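Local coordinates for AvrA (Salmonella typhimurium, PDB 6BE0), which probably transfers acetyl groups from acetyl-CoA to serine and threonine residues of target proteins, as a YopJ-family effector that binds inositol hexakisphosphate, at residues S259-K264 with Y269-N274; C186-L191 with H289-A294; E248-E251 with A255-S258. All coordinates share one frame; numbering follows the deposited sequence.

Contact 1: S259-K264 with Y269-N274; sequences SIVNKK and YERFDN. With IHP (inositol hexakisphosphate), chain B.
V261, in the irregular segment 259-264, faces R271 on helix 268-273 with their CA atoms 8.0 Å apart, and the contact holds four residues of the inositol hexakisphosphate pocket of this YopJ-family acetyltransferase, N262, K263, K264 and R271. Direct packing is thin: V261 CG2 meets R271 CD at 4.0 Å, the two side chains crossing at about a right angle, and N262 ND2 lies beside the same methylene while hydrogen-bonding to E266. With CG anti to the backbone N (chi1 161°) and the chain extended as far as NE, R271 carries its guanidinium out to the ligand. There it meets phosphate oxygen O24 face-on, with the oxygen 3.0 Å above the plane and over its centre, an arrangement that suggests electrostatic attraction rather than a directed N-H bond. On the opposing segment K263 grips the ligand twice, through its backbone N to O25 at 3.1 Å and through NZ at the end of an extended chain. K264 adds only its aliphatic stem, CG lying 3.5 Å from O45, and its backbone N makes a weak bond to N262 OD1. K263 NZ binds O36 of a neighbouring phosphate at 2.7 Å, with a weak second bond to O46.

Contact 2: C186-L191 with H289-A294; sequences CGIFSL and HKKRIA. With IHP (inositol hexakisphosphate), chain B.
I188 of helix 186-199 packs against two consecutive residues of helix 287-300, K291 and R292, each side chain touched by a different branch. CG2 rests on the base of the lysine, 3.8 Å from K291 CB and nearly as close to CG. CG1 lies over one face of the R292 guanidinium, 3.3 Å above the plane and displaced toward its rim on the NH2 side, whereas CD1 reaches back to R292 CB at 3.6 Å. I188 and R292 therefore meet at about a right angle, the aliphatic branch covering the planar group. The helices come close here, with the CA atoms of I188 and R292 6.2 Å apart.

The arginine can lie under the isoleucine because its chain folds at chi3 (-67°), turning the guanidinium back across I188. Its NH2 forms salt bridges with E185, immediately before the first helix, and with D68 of helix 65-82, whose side chain also touches I188. L50 of helix 40-55 packs on R292 too, so four helices meet around this buried group.

K291 leaves in another direction. Its CG is anti to the backbone N, and bends at chi2 and chi4 bring NZ up to inositol hexakisphosphate, where it hydrogen-bonds to O32 at 2.7 Å and to O23 of a second phosphate, with a weak bond to the ester oxygen O13. H239 and K195, also in the ligand pocket, lie close to its side chain.

I188 thus packs on the guanidinium of R292 but on the aliphatic base of K291; the charge of R292 faces carboxylates, that of K291 phosphates. The phosphate oxygens probably offset the charge of the buried lysine.

Contact 3: E248-E251 with A255-S258; sequences EYVE and AAGS
The chain doubles back after helix 243-252, bringing segment 255-258 alongside the helix so that the CA atoms of V250 and A256 lie 5.4 Å apart. The methyl of A256 points at the helix and sits between two of its side chains. It approaches the Y249 ring obliquely at one flank, with CB 3.6 Å from CE2 and 4.0 Å from CD2, and it also touches V250 CG1 at 4.1 Å. That same valine methyl reaches past the alanine to the backbone of the next residue, 3.7 Å from G257 N and 3.9 Å from G257 CA. V250 CG1 is anti to the carbonyl carbon (chi1 -63°), which places it on the side where the returning backbone passes.

A weak bond from S258 N to A255 O runs within segment 255-258, and A255 O is also taken by the hydroxyl of S259. In the YopJ-family acetyltransferase domain the opposite, N-terminal end of helix 243-252 supplies A243 and Q244 to the coenzyme A pocket, and this contact packs the far end of that helix, away from the ligand itself.

Y249 is buried, and several partners fix its ring. With CG anti to the backbone N (chi1 177°), the side chain extends so that OH hydrogen-bonds to the carbonyl oxygen of L232, while the ring stacks with Y237. D229 and V234 touch it as well, and V234 also packs on A256, so the small alanine methyl is held between the tyrosine, V250 and the preceding loop. V250 in turn is packed by Y269 of helix 268-273.

After the N-terminal helices and the mixed sheet, the chain runs into helix 186-199, whose residues 186-191 meet their partner about a hundred residues later. Within that long excursion, contact 3 closes a short turn at the end of helix 243-252, and contact 1 then closes the next one, between the following loop and helix 268-273. These two lie in series, their centres about 13 Å apart, and Y269 packs on V250 between them. Contact 2 finally shuts the large loop around both when helix 287-300 returns to helix 186-199. Contacts 1 and 2, about 17 Å apart between centres, converge on one inositol hexakisphosphate, whereas contact 3 touches neither contact 2 nor that ligand.

Contact 1: S259-K264 with Y269-N274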
loop_
_atom_site.group_PDB
_atom_site.type_symbol
_atom_site.label_atom_id
_atom_site.label_comp_id
_atom_site.label_asym_id
_atom_site.label_seq_id
_atom_site.Cartn_x
_atom_site.Cartn_y
_atom_site.Cartn_z
ATOM N N SER A 259 -16.888 7.542 10.894
ATOM C CA SER A 259 -15.686 7.477 11.723
ATOM C C SER A 259 -14.673 8.536 11.306
ATOM O O SER A 259 -14.348 8.660 10.126
ATOM C CB SER A 259 -15.044 6.089 11.637
ATOM O OG SER A 259 -15.876 5.102 12.219
ATOM N N ILE A 260 -14.177 9.299 12.277
ATOM C CA ILE A 260 -13.134 10.284 12.013
ATOM C C ILE A 260 -11.865 9.567 11.570
ATOM O O ILE A 260 -11.471 8.571 12.176
ATOM C CB ILE A 260 -12.825 11.150 13.255
ATOM C CG1 ILE A 260 -14.098 11.816 13.790
ATOM C CG2 ILE A 260 -11.768 12.202 12.924
ATOM C CD1 ILE A 260 -14.783 12.748 12.806
ATOM N N VAL A 261 -11.230 10.082 10.520
ATOM C CA VAL A 261 -10.059 9.435 9.933
ATOM C C VAL A 261 -8.814 10.324 9.960
ATOM O O VAL A 261 -7.756 9.924 9.471
ATOM C CB VAL A 261 -10.335 9.009 8.473
ATOM C CG1 VAL A 261 -11.473 8.003 8.420
ATOM C CG2 VAL A 261 -10.653 10.220 7.606
ATOM N N ASN A 262 -8.931 11.520 10.529
ATOM C CA ASN A 262 -7.788 12.426 10.613
ATOM C C ASN A 262 -7.968 13.524 11.660
ATOM O O ASN A 262 -9.010 13.615 12.310
ATOM C CB ASN A 262 -7.515 13.056 9.243
ATOM C CG ASN A 262 -8.699 13.846 8.710
ATOM O OD1 ASN A 262 -9.676 14.087 9.419
ATOM N ND2 ASN A 262 -8.610 14.256 7.451
ATOM N N LYS A 263 -6.941 14.356 11.815
ATOM C CA LYS A 263 -6.952 15.432 12.803
ATOM C C LYS A 263 -7.828 16.601 12.363
ATOM O O LYS A 263 -8.039 17.545 13.125
ATOM C CB LYS A 263 -5.525 15.919 13.066
ATOM C CG LYS A 263 -4.615 14.855 13.656
ATOM C CD LYS A 263 -3.149 15.244 13.572
ATOM C CE LYS A 263 -2.256 14.044 13.854
ATOM N NZ LYS A 263 -0.809 14.341 13.659
ATOM N N LYS A 264 -8.336 16.538 11.136
ATOM C CA LYS A 264 -9.229 17.571 10.621
ATOM C C LYS A 264 -10.686 17.231 10.928
ATOM O O LYS A 264 -11.603 17.883 10.429
ATOM C CB LYS A 264 -9.021 17.747 9.116
ATOM C CG LYS A 264 -7.596 18.136 8.754
ATOM C CD LYS A 264 -7.407 18.322 7.260
ATOM C CE LYS A 264 -5.998 18.810 6.952
ATOM N NZ LYS A 264 -5.779 19.046 5.498
ATOM N N TYR A 269 -16.191 9.509 4.547
ATOM C CA TYR A 269 -16.951 10.064 3.433
ATOM C C TYR A 269 -16.655 11.545 3.226
ATOM O O TYR A 269 -16.478 11.996 2.096
ATOM C CB TYR A 269 -18.453 9.875 3.662
ATOM C CG TYR A 269 -19.010 8.520 3.274
ATOM C CD1 TYR A 269 -18.425 7.757 2.270
ATOM C CD2 TYR A 269 -20.137 8.013 3.905
ATOM C CE1 TYR A 269 -18.940 6.529 1.916
ATOM C CE2 TYR A 269 -20.658 6.786 3.557
ATOM C CZ TYR A 269 -20.057 6.049 2.561
ATOM O OH TYR A 269 -20.573 4.828 2.208
ATOM N N GLU A 270 -16.615 12.299 4.320
ATOM C CA GLU A 270 -16.355 13.732 4.242
ATOM C C GLU A 270 -14.984 13.998 3.633
ATOM O O GLU A 270 -14.809 14.951 2.874
ATOM C CB GLU A 270 -16.456 14.375 5.627
ATOM C CG GLU A 270 -17.883 14.562 6.121
ATOM C CD GLU A 270 -17.953 15.303 7.443
ATOM O OE1 GLU A 270 -16.943 15.310 8.177
ATOM O OE2 GLU A 270 -19.018 15.883 7.744
ATOM N N ARG A 271 -14.016 13.149 3.961
ATOM C CA ARG A 271 -12.673 13.293 3.416
ATOM C C ARG A 271 -12.636 12.942 1.931
ATOM O O ARG A 271 -11.945 13.598 1.151
ATOM C CB ARG A 271 -11.673 12.416 4.172
ATOM C CG ARG A 271 -10.403 12.188 3.379
ATOM C CD ARG A 271 -9.244 11.670 4.205
ATOM N NE ARG A 271 -8.154 11.261 3.324
ATOM C CZ ARG A 271 -7.406 12.102 2.617
ATOM N NH1 ARG A 271 -7.611 13.411 2.687
ATOM N NH2 ARG A 271 -6.447 11.634 1.834
ATOM N N PHE A 272 -13.363 11.895 1.549
ATOM C CA PHE A 272 -13.409 11.464 0.156
ATOM C C PHE A 272 -13.869 12.599 -0.748
ATOM O O PHE A 272 -13.323 12.802 -1.831
ATOM C CB PHE A 272 -14.340 10.260 -0.010
ATOM C CG PHE A 272 -14.606 9.895 -1.445
ATOM C CD1 PHE A 272 -13.687 9.155 -2.169
ATOM C CD2 PHE A 272 -15.777 10.294 -2.071
ATOM C CE1 PHE A 272 -13.930 8.819 -3.490
ATOM C CE2 PHE A 272 -16.025 9.961 -3.389
ATOM C CZ PHE A 272 -15.100 9.224 -4.098
ATOM N N ASP A 273 -14.873 13.341 -0.290
ATOM C CA ASP A 273 -15.412 14.458 -1.052
ATOM C C ASP A 273 -14.457 15.650 -1.065
ATOM O O ASP A 273 -14.356 16.358 -2.067
ATOM C CB ASP A 273 -16.768 14.884 -0.483
ATOM C CG ASP A 273 -17.874 13.886 -0.786
ATOM O OD1 ASP A 273 -17.676 13.009 -1.656
ATOM O OD2 ASP A 273 -18.952 13.986 -0.162
ATOM N N ASN A 274 -13.757 15.872 0.044
ATOM C CA ASN A 274 -12.844 17.007 0.155
ATOM C C ASN A 274 -11.549 16.816 -0.633
ATOM O O ASN A 274 -10.684 17.693 -0.636
ATOM C CB ASN A 274 -12.508 17.275 1.624
ATOM C CG ASN A 274 -13.681 17.846 2.398
ATOM O OD1 ASN A 274 -14.642 18.352 1.818
ATOM N ND2 ASN A 274 -13.601 17.778 3.722
HETATM C C1 IHP B . -1.303 11.304 9.238
HETATM C C2 IHP B . -1.153 10.739 7.830
HETATM C C3 IHP B . -2.212 11.300 6.897
HETATM C C4 IHP B . -2.200 12.815 6.918
HETATM C C5 IHP B . -2.554 13.281 8.318
HETATM C C6 IHP B . -1.499 12.817 9.311
HETATM O O11 IHP B . -0.168 10.919 9.992
HETATM P P1 IHP B . -0.326 9.713 11.024
HETATM O O21 IHP B . 0.919 8.853 10.985
HETATM O O31 IHP B . -1.516 8.850 10.665
HETATM O O41 IHP B . -0.505 10.270 12.411
HETATM O O12 IHP B . 0.172 11.013 7.322
HETATM P P2 IHP B . 1.157 9.817 6.993
HETATM O O22 IHP B . 1.276 8.883 8.173
HETATM O O32 IHP B . 0.655 9.024 5.810
HETATM O O42 IHP B . 2.527 10.372 6.672
HETATM O O13 IHP B . -2.002 10.809 5.573
HETATM P P3 IHP B . -3.043 9.775 4.952
HETATM O O23 IHP B . -2.307 8.737 4.140
HETATM O O33 IHP B . -3.830 9.078 6.037
HETATM O O43 IHP B . -3.998 10.507 4.046
HETATM O O14 IHP B . -3.082 13.348 5.912
HETATM P P4 IHP B . -4.692 13.280 5.983
HETATM O O24 IHP B . -5.232 12.858 4.635
HETATM O O34 IHP B . -5.174 12.297 7.026
HETATM O O44 IHP B . -5.244 14.645 6.289
HETATM O O15 IHP B . -2.694 14.702 8.384
HETATM P P5 IHP B . -3.724 15.319 9.418
HETATM O O25 IHP B . -4.104 14.282 10.454
HETATM O O35 IHP B . -3.085 16.501 10.102
HETATM O O45 IHP B . -4.975 15.779 8.712
HETATM O O16 IHP B . -0.268 13.500 9.082
HETATM P P6 IHP B . 0.462 14.179 10.288
HETATM O O26 IHP B . 1.561 15.074 9.777
HETATM O O36 IHP B . -0.517 15.001 11.086
HETATM O O46 IHP B . 1.076 13.132 11.184
#

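Contact 2: C186-L191 with H289-A294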
loop_
_atom_site.group_PDB
_atom_site.type_symbol
_atom_site.label_atom_id
_atom_site.label_comp_id
_atom_site.label_asym_id
_atom_site.label_seq_id
_atom_site.Cartn_x
_atom_site.Cartn_y
_atom_site.Cartn_z
ATOM N N CYS A 186 0.733 3.293 -7.791
ATOM C CA CYS A 186 1.041 2.099 -7.009
ATOM C C CYS A 186 2.008 2.408 -5.869
ATOM O O CYS A 186 1.846 1.909 -4.756
ATOM C CB CYS A 186 1.622 0.998 -7.906
ATOM S SG CYS A 186 3.146 1.426 -8.787
ATOM N N GLY A 187 3.006 3.239 -6.150
ATOM C CA GLY A 187 3.996 3.607 -5.154
ATOM C C GLY A 187 3.422 4.373 -3.974
ATOM O O GLY A 187 3.752 4.090 -2.826
ATOM N N ILE A 188 2.559 5.343 -4.255
ATOM C CA ILE A 188 1.983 6.180 -3.205
ATOM C C ILE A 188 1.074 5.363 -2.293
ATOM O O ILE A 188 1.143 5.484 -1.070
ATOM C CB ILE A 188 1.178 7.363 -3.789
ATOM C CG1 ILE A 188 2.013 8.135 -4.815
ATOM C CG2 ILE A 188 0.705 8.297 -2.673
ATOM C CD1 ILE A 188 3.318 8.690 -4.270
ATOM N N PHE A 189 0.222 4.536 -2.893
ATOM C CA PHE A 189 -0.673 3.676 -2.128
ATOM C C PHE A 189 0.116 2.742 -1.216
ATOM O O PHE A 189 -0.211 2.590 -0.042
ATOM C CB PHE A 189 -1.569 2.858 -3.061
ATOM C CG PHE A 189 -2.853 3.547 -3.430
ATOM C CD1 PHE A 189 -3.979 3.407 -2.638
ATOM C CD2 PHE A 189 -2.936 4.332 -4.570
ATOM C CE1 PHE A 189 -5.162 4.038 -2.972
ATOM C CE2 PHE A 189 -4.116 4.966 -4.908
ATOM C CZ PHE A 189 -5.231 4.817 -4.108
ATOM N N SER A 190 1.163 2.128 -1.757
ATOM C CA SER A 190 1.946 1.161 -0.997
ATOM C C SER A 190 2.716 1.837 0.137
ATOM O O SER A 190 2.845 1.285 1.232
ATOM C CB SER A 190 2.912 0.416 -1.921
ATOM O OG SER A 190 2.210 -0.389 -2.854
ATOM N N LEU A 191 3.226 3.035 -0.132
ATOM C CA LEU A 191 3.961 3.791 0.874
ATOM C C LEU A 191 3.044 4.198 2.019
ATOM O O LEU A 191 3.415 4.104 3.187
ATOM C CB LEU A 191 4.606 5.030 0.249
ATOM C CG LEU A 191 5.399 5.938 1.192
ATOM C CD1 LEU A 191 6.522 5.179 1.888
ATOM C CD2 LEU A 191 5.953 7.125 0.421
ATOM N N HIS A 289 -2.905 11.516 -5.533
ATOM C CA HIS A 289 -2.072 12.481 -6.242
ATOM C C HIS A 289 -1.664 13.625 -5.319
ATOM O O HIS A 289 -0.549 14.138 -5.410
ATOM C CB HIS A 289 -2.802 13.026 -7.471
ATOM C CG HIS A 289 -2.897 12.047 -8.598
ATOM N ND1 HIS A 289 -3.802 11.007 -8.610
ATOM C CD2 HIS A 289 -2.192 11.944 -9.750
ATOM C CE1 HIS A 289 -3.654 10.310 -9.723
ATOM N NE2 HIS A 289 -2.683 10.856 -10.431
ATOM N N LYS A 290 -2.568 14.018 -4.428
ATOM C CA LYS A 290 -2.259 15.040 -3.435
ATOM C C LYS A 290 -1.286 14.493 -2.397
ATOM O O LYS A 290 -0.441 15.227 -1.885
ATOM C CB LYS A 290 -3.535 15.545 -2.756
ATOM C CG LYS A 290 -4.395 16.435 -3.648
ATOM C CD LYS A 290 -5.765 16.717 -3.043
ATOM C CE LYS A 290 -5.677 17.633 -1.831
ATOM N NZ LYS A 290 -7.025 17.931 -1.264
ATOM N N LYS A 291 -1.395 13.202 -2.090
ATOM C CA LYS A 291 -0.504 12.582 -1.113
ATOM C C LYS A 291 0.932 12.555 -1.629
ATOM O O LYS A 291 1.876 12.738 -0.860
ATOM C CB LYS A 291 -0.961 11.162 -0.771
ATOM C CG LYS A 291 -0.173 10.514 0.372
ATOM C CD LYS A 291 -0.337 11.282 1.680
ATOM C CE LYS A 291 0.459 10.660 2.819
ATOM N NZ LYS A 291 -0.032 9.305 3.182
ATOM N N ARG A 292 1.094 12.320 -2.929
ATOM C CA ARG A 292 2.414 12.363 -3.550
ATOM C C ARG A 292 3.054 13.725 -3.313
ATOM O O ARG A 292 4.237 13.820 -2.981
ATOM C CB ARG A 292 2.329 12.081 -5.054
ATOM C CG ARG A 292 3.665 12.240 -5.776
ATOM C CD ARG A 292 3.565 11.981 -7.271
ATOM N NE ARG A 292 3.254 10.585 -7.578
ATOM C CZ ARG A 292 2.066 10.135 -7.973
ATOM N NH1 ARG A 292 1.034 10.959 -8.128
ATOM N NH2 ARG A 292 1.907 8.844 -8.224
ATOM N N ILE A 293 2.259 14.776 -3.489
ATOM C CA ILE A 293 2.737 16.142 -3.319
ATOM C C ILE A 293 3.163 16.388 -1.873
ATOM O O ILE A 293 4.203 16.995 -1.619
ATOM C CB ILE A 293 1.657 17.165 -3.733
ATOM C CG1 ILE A 293 1.346 17.011 -5.227
ATOM C CG2 ILE A 293 2.113 18.592 -3.428
ATOM C CD1 ILE A 293 0.174 17.837 -5.709
ATOM N N ALA A 294 2.355 15.914 -0.932
ATOM C CA ALA A 294 2.680 16.035 0.483
ATOM C C ALA A 294 3.996 15.331 0.787
ATOM O O ALA A 294 4.880 15.889 1.437
ATOM C CB ALA A 294 1.564 15.458 1.337
HETATM C C1 IHP B . -1.303 11.304 9.238
HETATM C C2 IHP B . -1.153 10.739 7.830
HETATM C C3 IHP B . -2.212 11.300 6.897
HETATM C C4 IHP B . -2.200 12.815 6.918
HETATM C C5 IHP B . -2.554 13.281 8.318
HETATM C C6 IHP B . -1.499 12.817 9.311
HETATM O O11 IHP B . -0.168 10.919 9.992
HETATM P P1 IHP B . -0.326 9.713 11.024
HETATM O O21 IHP B . 0.919 8.853 10.985
HETATM O O31 IHP B . -1.516 8.850 10.665
HETATM O O41 IHP B . -0.505 10.270 12.411
HETATM O O12 IHP B . 0.172 11.013 7.322
HETATM P P2 IHP B . 1.157 9.817 6.993
HETATM O O22 IHP B . 1.276 8.883 8.173
HETATM O O32 IHP B . 0.655 9.024 5.810
HETATM O O42 IHP B . 2.527 10.372 6.672
HETATM O O13 IHP B . -2.002 10.809 5.573
HETATM P P3 IHP B . -3.043 9.775 4.952
HETATM O O23 IHP B . -2.307 8.737 4.140
HETATM O O33 IHP B . -3.830 9.078 6.037
HETATM O O43 IHP B . -3.998 10.507 4.046
HETATM O O14 IHP B . -3.082 13.348 5.912
HETATM P P4 IHP B . -4.692 13.280 5.983
HETATM O O24 IHP B . -5.232 12.858 4.635
HETATM O O34 IHP B . -5.174 12.297 7.026
HETATM O O44 IHP B . -5.244 14.645 6.289
HETATM O O15 IHP B . -2.694 14.702 8.384
HETATM P P5 IHP B . -3.724 15.319 9.418
HETATM O O25 IHP B . -4.104 14.282 10.454
HETATM O O35 IHP B . -3.085 16.501 10.102
HETATM O O45 IHP B . -4.975 15.779 8.712
HETATM O O16 IHP B . -0.268 13.500 9.082
HETATM P P6 IHP B . 0.462 14.179 10.288
HETATM O O26 IHP B . 1.561 15.074 9.777
HETATM O O36 IHP B . -0.517 15.001 11.086
HETATM O O46 IHP B . 1.076 13.132 11.184
#

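Contact 3: E248-E251 with A255-S258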
loop_
_atom_site.group_PDB
_atom_site.type_symbol
_atom_site.label_atom_id
_atom_site.label_comp_id
_atom_site.label_asym_id
_atom_site.label_seq_id
_atom_site.Cartn_x
_atom_site.Cartn_y
_atom_site.Cartn_z
ATOM N N GLU A 248 -19.054 -0.219 -0.460
ATOM C CA GLU A 248 -18.902 -1.651 -0.251
ATOM C C GLU A 248 -18.181 -1.936 1.060
ATOM O O GLU A 248 -18.435 -2.950 1.709
ATOM C CB GLU A 248 -18.147 -2.284 -1.421
ATOM C CG GLU A 248 -18.928 -2.284 -2.726
ATOM C CD GLU A 248 -18.075 -2.664 -3.920
ATOM O OE1 GLU A 248 -16.946 -3.161 -3.713
ATOM O OE2 GLU A 248 -18.536 -2.461 -5.065
ATOM N N TYR A 249 -17.283 -1.036 1.450
ATOM C CA TYR A 249 -16.532 -1.211 2.686
ATOM C C TYR A 249 -17.396 -0.932 3.914
ATOM O O TYR A 249 -17.351 -1.679 4.891
ATOM C CB TYR A 249 -15.299 -0.307 2.710
ATOM C CG TYR A 249 -14.531 -0.401 4.011
ATOM C CD1 TYR A 249 -13.773 -1.525 4.309
ATOM C CD2 TYR A 249 -14.575 0.624 4.944
ATOM C CE1 TYR A 249 -13.079 -1.623 5.496
ATOM C CE2 TYR A 249 -13.883 0.535 6.135
ATOM C CZ TYR A 249 -13.135 -0.591 6.405
ATOM O OH TYR A 249 -12.443 -0.685 7.589
ATOM N N VAL A 250 -18.177 0.142 3.864
ATOM C CA VAL A 250 -19.020 0.524 4.994
ATOM C C VAL A 250 -20.182 -0.448 5.185
ATOM O O VAL A 250 -20.753 -0.533 6.269
ATOM C CB VAL A 250 -19.589 1.946 4.825
ATOM C CG1 VAL A 250 -18.464 2.969 4.795
ATOM C CG2 VAL A 250 -20.428 2.035 3.567
ATOM N N GLU A 251 -20.539 -1.172 4.129
ATOM C CA GLU A 251 -21.569 -2.197 4.235
ATOM C C GLU A 251 -21.046 -3.363 5.066
ATOM O O GLU A 251 -21.820 -4.091 5.688
ATOM C CB GLU A 251 -22.012 -2.674 2.852
ATOM C CG GLU A 251 -23.048 -1.771 2.194
ATOM C CD GLU A 251 -23.379 -2.192 0.776
ATOM O OE1 GLU A 251 -23.178 -3.380 0.446
ATOM O OE2 GLU A 251 -23.838 -1.334 -0.009
ATOM N N ALA A 255 -20.096 1.366 10.933
ATOM C CA ALA A 255 -19.601 2.519 11.678
ATOM C C ALA A 255 -18.542 3.296 10.899
ATOM O O ALA A 255 -18.294 4.469 11.184
ATOM C CB ALA A 255 -19.038 2.069 13.018
ATOM N N ALA A 256 -17.925 2.641 9.920
ATOM C CA ALA A 256 -16.820 3.233 9.169
ATOM C C ALA A 256 -17.226 4.515 8.445
ATOM O O ALA A 256 -16.394 5.392 8.206
ATOM C CB ALA A 256 -16.272 2.227 8.171
ATOM N N GLY A 257 -18.503 4.617 8.093
ATOM C CA GLY A 257 -19.004 5.780 7.386
ATOM C C GLY A 257 -18.828 7.057 8.183
ATOM O O GLY A 257 -18.351 8.062 7.656
ATOM N N SER A 258 -19.205 7.008 9.457
ATOM C CA SER A 258 -19.168 8.180 10.326
ATOM C C SER A 258 -18.001 8.134 11.314
ATOM O O SER A 258 -18.112 8.630 12.436
ATOM C CB SER A 258 -20.488 8.305 11.087
ATOM O OG SER A 258 -20.700 7.180 11.925
#